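Local coordinates for hypothetical protein (Rhodococcus sp., PDB 2NS0) that is of unknown function, but has a probable helix-turn-helix-type fold and may be related to a tRNA ribosyltransferase, at residues Glu9-Ala14 with Ser28-Ala33; Val59-Lys64 with Val68-Ala73. All blocks are in the same frame, centred on the assembly; numbering follows the deposited sequence.

Interaction 1 (Glu9-Ala14 with Ser28-Ala33); sequences EECIRA and SDVARA
Cys11 and Val30 show how two helices can be joined by very few side chains when each of those side chains is aimed well. Helices 5-18 and 27-34 pass each other steeply, their local axes 9.5 Å apart at closest and running at 116°, and the backbones come nearest at Ile12 and Val30. No hydrogen bond crosses between the segments; the contact is apolar. The sulfur of Cys11 lies anti to its backbone N (chi1 -179°), which points it at the facing helix, where it meets two partners. SG touches the CG1 methyl of Val30 at 3.7 Å and the CB of Ala33, one turn further on, at 3.6 Å, so that it bridges two successive turns. Of the two branches of Val30, CG1 faces mainly Cys11, with the cysteine CB lying 3.9 Å away, while CG2 lies against the CG1 methylene of Ile12 at 3.8 Å. Here the two branched chains meet at a slant, and Ile12 offers the inner atom of its longer branch. Ala33, at the exposed margin, adds just its methyl; Ile12 and Val30 are buried, and helix 43-55 completes their surroundings, with Ala49 against Ile12 and Val46 against Val30. The salt bridge of Glu9 to Arg52 likewise ties helix 5-18 to that helix. This pair of steeply crossed helices, closed over by a third, is consistent with the three-helix bundle of helix-turn-helix proteins, the clan to which this family belongs.

Interaction 2 (Val59-Lys64 with Val68-Ala73); sequences VEVTQK and VDPRSA
Val61 and Val68 pair antiparallel through one direct backbone bond, Val68 N to Val61 O at 2.8 Å, nearly straight at the hydrogen (168°) though the donor is tilted 32° from the carbonyl plane. This is the opening end of a β-hairpin, where strand 59-63 and the chain leaving strand 66-67 begin to part. The return bond is replaced by a water, which accepts from Val61 N at 3.0 Å and donates to Val68 O at 2.7 Å, satisfying both polar groups while the two chains move apart. The side chain of Val61 uses both branches. CG1, anti to the backbone N (chi1 172°), meets CG2 of Val68 at 3.8 Å, the two side chains crossing at about a right angle. CG2 rests on the ring of Pro70, 3.6 Å from its CD. Both methyls of Val68 also reach the CB of Gln63, its CG2 at 3.9 Å, so Val68 is wedged between two residues on the same side of the strand. Cutting Val61 back to an alanine removes both methyls and is likely to leave Val68 CG2 with Gln63 CB as its main neighbour on the strand, and to thin the packing against the Pro70 ring. Ile77 also packs on Val61 and Pro70, and Ala50 of helix 43-55 touches Val61. The loop beyond is shaped by Asp69, whose OD1 accepts from Arg71 N at 2.9 Å in an Asx turn. The same oxygen takes a salt bridge from Arg71 NE at 2.8 Å, and Arg71 NH2 adds a longer, more bent bond, so the guanidinium presents its NE side edge-on to a single carboxylate atom.

In the fold
Interaction 1 comes first along the chain and is complete before interaction 2 begins. Their centres stand 16 Å apart, on opposite sides of the centre of the chain, yet their nearest atoms approach to about 4 Å without touching. What they share is helix 43-55 and strand 78-81: the helix receives Ile12 and Val30 from interaction 1 and Val61 from interaction 2, and the strand meets Ile12 as well as Val59 and Thr62. One contact thus joins the first two helices, the other joins strand 59-63 to the loop that follows strand 66-67, and helix 43-55 connects them. Three helices followed by a small antiparallel sheet are consistent with a winged-helix domain.

Interaction 1 (Glu9-Ala14 with Ser28-Ala33)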
loop_
_atom_site.group_PDB
_atom_site.type_symbol
_atom_site.label_atom_id
_atom_site.label_comp_id
_atom_site.label_asym_id
_atom_site.label_seq_id
_atom_site.Cartn_x
_atom_site.Cartn_y
_atom_site.Cartn_z
ATOM N N GLU A 9 -6.694 2.837 -3.599
ATOM C CA GLU A 9 -6.951 2.988 -2.190
ATOM C C GLU A 9 -7.838 1.876 -1.643
ATOM O O GLU A 9 -7.556 1.328 -0.577
ATOM C CB GLU A 9 -7.470 4.390 -1.862
ATOM C CG GLU A 9 -6.363 5.480 -1.986
ATOM C CD GLU A 9 -6.943 6.899 -2.092
ATOM O OE1 GLU A 9 -8.070 7.117 -1.583
ATOM O OE2 GLU A 9 -6.302 7.781 -2.706
ATOM N N GLU A 10 -8.903 1.558 -2.369
ATOM C CA GLU A 10 -9.887 0.532 -1.975
ATOM C C GLU A 10 -9.254 -0.833 -1.987
ATOM O O GLU A 10 -9.556 -1.658 -1.156
ATOM C CB GLU A 10 -11.101 0.564 -2.925
ATOM C CG GLU A 10 -11.917 -0.757 -3.018
ATOM C CD GLU A 10 -12.588 -1.188 -1.710
ATOM O OE1 GLU A 10 -12.470 -0.456 -0.704
ATOM O OE2 GLU A 10 -13.250 -2.275 -1.684
ATOM N N CYS A 11 -8.334 -1.059 -2.921
ATOM C CA CYS A 11 -7.610 -2.325 -2.982
ATOM C C CYS A 11 -6.653 -2.501 -1.795
ATOM O O CYS A 11 -6.609 -3.591 -1.227
ATOM C CB CYS A 11 -6.865 -2.467 -4.304
ATOM S SG CYS A 11 -6.001 -4.040 -4.412
ATOM N N ILE A 12 -5.887 -1.461 -1.431
ATOM C CA ILE A 12 -5.068 -1.487 -0.193
ATOM C C ILE A 12 -5.937 -1.870 1.005
ATOM O O ILE A 12 -5.578 -2.780 1.793
ATOM C CB ILE A 12 -4.335 -0.141 0.077
ATOM C CG1 ILE A 12 -3.234 0.095 -0.952
ATOM C CG2 ILE A 12 -3.659 -0.127 1.499
ATOM C CD1 ILE A 12 -2.768 1.561 -1.078
ATOM N N ARG A 13 -7.092 -1.211 1.143
ATOM C CA ARG A 13 -8.001 -1.483 2.296
ATOM C C ARG A 13 -8.517 -2.904 2.248
ATOM O O ARG A 13 -8.546 -3.581 3.247
ATOM C CB ARG A 13 -9.187 -0.520 2.361
ATOM C CG ARG A 13 -8.768 0.888 2.721
ATOM C CD ARG A 13 -9.985 1.763 2.894
ATOM N NE ARG A 13 -9.646 3.166 3.060
ATOM C CZ ARG A 13 -9.998 4.129 2.221
ATOM N NH1 ARG A 13 -10.658 3.833 1.120
ATOM N NH2 ARG A 13 -9.682 5.397 2.472
ATOM N N ALA A 14 -8.908 -3.346 1.073
ATOM C CA ALA A 14 -9.487 -4.661 0.898
ATOM C C ALA A 14 -8.463 -5.728 1.232
ATOM O O ALA A 14 -8.810 -6.718 1.890
ATOM C CB ALA A 14 -9.967 -4.844 -0.533
ATOM N N SER A 28 3.403 -4.728 -4.539
ATOM C CA SER A 28 3.082 -5.706 -5.580
ATOM C C SER A 28 1.800 -6.506 -5.306
ATOM O O SER A 28 1.153 -6.921 -6.249
ATOM C CB SER A 28 4.282 -6.617 -5.944
ATOM O OG SER A 28 4.541 -7.656 -4.985
ATOM N N ASP A 29 1.429 -6.714 -4.041
ATOM C CA ASP A 29 0.167 -7.394 -3.711
ATOM C C ASP A 29 -1.021 -6.567 -4.247
ATOM O O ASP A 29 -1.981 -7.126 -4.779
ATOM C CB ASP A 29 -0.029 -7.525 -2.185
ATOM C CG ASP A 29 0.893 -8.568 -1.525
ATOM O OD1 ASP A 29 1.368 -9.535 -2.170
ATOM O OD2 ASP A 29 1.117 -8.422 -0.316
ATOM N N VAL A 30 -0.973 -5.245 -4.053
ATOM C CA VAL A 30 -1.973 -4.318 -4.594
ATOM C C VAL A 30 -1.940 -4.312 -6.136
ATOM O O VAL A 30 -2.958 -4.496 -6.780
ATOM C CB VAL A 30 -1.745 -2.857 -4.040
ATOM C CG1 VAL A 30 -2.958 -1.924 -4.365
ATOM C CG2 VAL A 30 -1.472 -2.868 -2.565
ATOM N N ALA A 31 -0.777 -4.058 -6.739
ATOM C CA ALA A 31 -0.666 -3.987 -8.197
ATOM C C ALA A 31 -1.185 -5.273 -8.860
ATOM O O ALA A 31 -1.878 -5.180 -9.860
ATOM C CB ALA A 31 0.741 -3.693 -8.623
ATOM N N ARG A 32 -0.879 -6.441 -8.288
ATOM C CA ARG A 32 -1.280 -7.725 -8.855
ATOM C C ARG A 32 -2.782 -7.890 -8.684
ATOM O O ARG A 32 -3.435 -8.487 -9.511
ATOM C CB ARG A 32 -0.583 -8.929 -8.193
ATOM C CG ARG A 32 0.880 -9.258 -8.644
ATOM C CD ARG A 32 1.501 -10.599 -7.987
ATOM N NE ARG A 32 2.914 -10.789 -8.375
ATOM C CZ ARG A 32 3.339 -11.340 -9.533
ATOM N NH1 ARG A 32 2.494 -11.822 -10.471
ATOM N NH2 ARG A 32 4.636 -11.449 -9.766
ATOM N N ALA A 33 -3.329 -7.398 -7.587
ATOM C CA ALA A 33 -4.769 -7.568 -7.370
ATOM C C ALA A 33 -5.544 -6.736 -8.380
ATOM O O ALA A 33 -6.525 -7.206 -8.872
ATOM C CB ALA A 33 -5.176 -7.207 -5.944
#

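Interaction 2 (Val59-Lys64 with Val68-Ala73)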
loop_
_atom_site.group_PDB
_atom_site.type_symbol
_atom_site.label_atom_id
_atom_site.label_comp_id
_atom_site.label_asym_id
_atom_site.label_seq_id
_atom_site.Cartn_x
_atom_site.Cartn_y
_atom_site.Cartn_z
ATOM N N VAL A 59 -3.221 3.890 7.461
ATOM C CA VAL A 59 -2.201 2.876 7.353
ATOM C C VAL A 59 -0.858 3.496 7.704
ATOM O O VAL A 59 -0.735 4.728 7.713
ATOM C CB VAL A 59 -2.135 2.251 5.901
ATOM C CG1 VAL A 59 -3.526 1.717 5.442
ATOM C CG2 VAL A 59 -1.496 3.206 4.893
ATOM N N GLU A 60 0.124 2.641 8.010
ATOM C CA GLU A 60 1.532 3.037 8.064
ATOM C C GLU A 60 2.331 2.229 7.054
ATOM O O GLU A 60 2.035 1.042 6.775
ATOM C CB GLU A 60 2.144 2.780 9.448
ATOM C CG GLU A 60 1.580 3.662 10.543
ATOM C CD GLU A 60 1.928 3.168 11.911
ATOM O OE1 GLU A 60 1.760 1.946 12.173
ATOM O OE2 GLU A 60 2.403 4.001 12.714
ATOM N N VAL A 61 3.380 2.851 6.546
ATOM C CA VAL A 61 4.270 2.168 5.630
ATOM C C VAL A 61 5.580 2.010 6.407
ATOM O O VAL A 61 6.016 2.964 7.103
ATOM C CB VAL A 61 4.514 3.032 4.346
ATOM C CG1 VAL A 61 5.606 2.401 3.464
ATOM C CG2 VAL A 61 3.192 3.319 3.568
ATOM N N THR A 62 6.187 0.822 6.321
ATOM C CA THR A 62 7.446 0.539 7.000
ATOM C C THR A 62 8.487 0.004 6.033
ATOM O O THR A 62 8.173 -0.579 5.002
ATOM C CB THR A 62 7.305 -0.466 8.200
ATOM O OG1 THR A 62 6.973 -1.763 7.706
ATOM C CG2 THR A 62 6.219 0.000 9.233
ATOM N N GLN A 63 9.740 0.230 6.383
ATOM C CA GLN A 63 10.869 -0.328 5.669
ATOM C C GLN A 63 11.914 -0.691 6.711
ATOM O O GLN A 63 12.309 0.127 7.531
ATOM C CB GLN A 63 11.433 0.681 4.689
ATOM C CG GLN A 63 12.424 0.020 3.794
ATOM C CD GLN A 63 12.929 0.948 2.744
ATOM O OE1 GLN A 63 12.629 0.764 1.571
ATOM N NE2 GLN A 63 13.708 1.942 3.140
ATOM N N LYS A 64 12.338 -1.942 6.680
ATOM C CA LYS A 64 13.214 -2.472 7.684
ATOM C C LYS A 64 12.754 -2.192 9.117
ATOM O O LYS A 64 13.574 -1.911 10.002
ATOM C CB LYS A 64 14.643 -1.965 7.426
ATOM C CG LYS A 64 15.083 -2.370 6.036
ATOM C CD LYS A 64 16.357 -1.827 5.683
ATOM C CE LYS A 64 16.565 -2.122 4.251
ATOM N NZ LYS A 64 17.861 -1.623 3.891
ATOM N N VAL A 68 8.147 4.800 7.395
ATOM C CA VAL A 68 8.699 5.642 6.311
ATOM C C VAL A 68 7.550 6.220 5.421
ATOM O O VAL A 68 6.410 5.740 5.455
ATOM C CB VAL A 68 9.722 4.836 5.373
ATOM C CG1 VAL A 68 10.988 4.323 6.125
ATOM C CG2 VAL A 68 8.986 3.674 4.623
ATOM N N ASP A 69 7.889 7.218 4.595
ATOM C CA ASP A 69 7.013 7.729 3.569
ATOM C C ASP A 69 7.305 6.889 2.329
ATOM O O ASP A 69 8.454 6.886 1.844
ATOM C CB ASP A 69 7.401 9.195 3.300
ATOM C CG ASP A 69 6.509 9.879 2.251
ATOM O OD1 ASP A 69 5.809 9.227 1.479
ATOM O OD2 ASP A 69 6.574 11.104 2.171
ATOM N N PRO A 70 6.275 6.191 1.791
ATOM C CA PRO A 70 6.420 5.329 0.596
ATOM C C PRO A 70 6.795 6.117 -0.654
ATOM O O PRO A 70 7.320 5.548 -1.617
ATOM C CB PRO A 70 4.997 4.785 0.388
ATOM C CG PRO A 70 4.132 5.806 0.968
ATOM C CD PRO A 70 4.868 6.191 2.239
ATOM N N ARG A 71 6.507 7.414 -0.638
ATOM C CA ARG A 71 6.814 8.280 -1.783
ATOM C C ARG A 71 8.303 8.589 -1.864
ATOM O O ARG A 71 8.804 8.897 -2.946
ATOM C CB ARG A 71 5.940 9.558 -1.766
ATOM C CG ARG A 71 4.467 9.270 -2.110
ATOM C CD ARG A 71 3.525 10.275 -1.466
ATOM N NE ARG A 71 3.653 10.257 0.001
ATOM C CZ ARG A 71 2.752 10.774 0.829
ATOM N NH1 ARG A 71 1.651 11.355 0.359
ATOM N NH2 ARG A 71 2.953 10.712 2.128
ATOM N N SER A 72 9.001 8.474 -0.730
ATOM C CA SER A 72 10.459 8.772 -0.597
ATOM C C SER A 72 11.379 7.561 -0.522
ATOM O O SER A 72 12.534 7.638 -0.921
ATOM C CB SER A 72 10.715 9.556 0.674
ATOM O OG SER A 72 10.116 10.814 0.549
ATOM N N ALA A 73 10.858 6.474 0.038
ATOM C CA ALA A 73 11.608 5.248 0.381
ATOM C C ALA A 73 12.059 4.501 -0.867
ATOM O O ALA A 73 11.312 4.357 -1.813
ATOM C CB ALA A 73 10.751 4.293 1.287
HETATM O O HOH W 1 3.955 5.811 6.679
#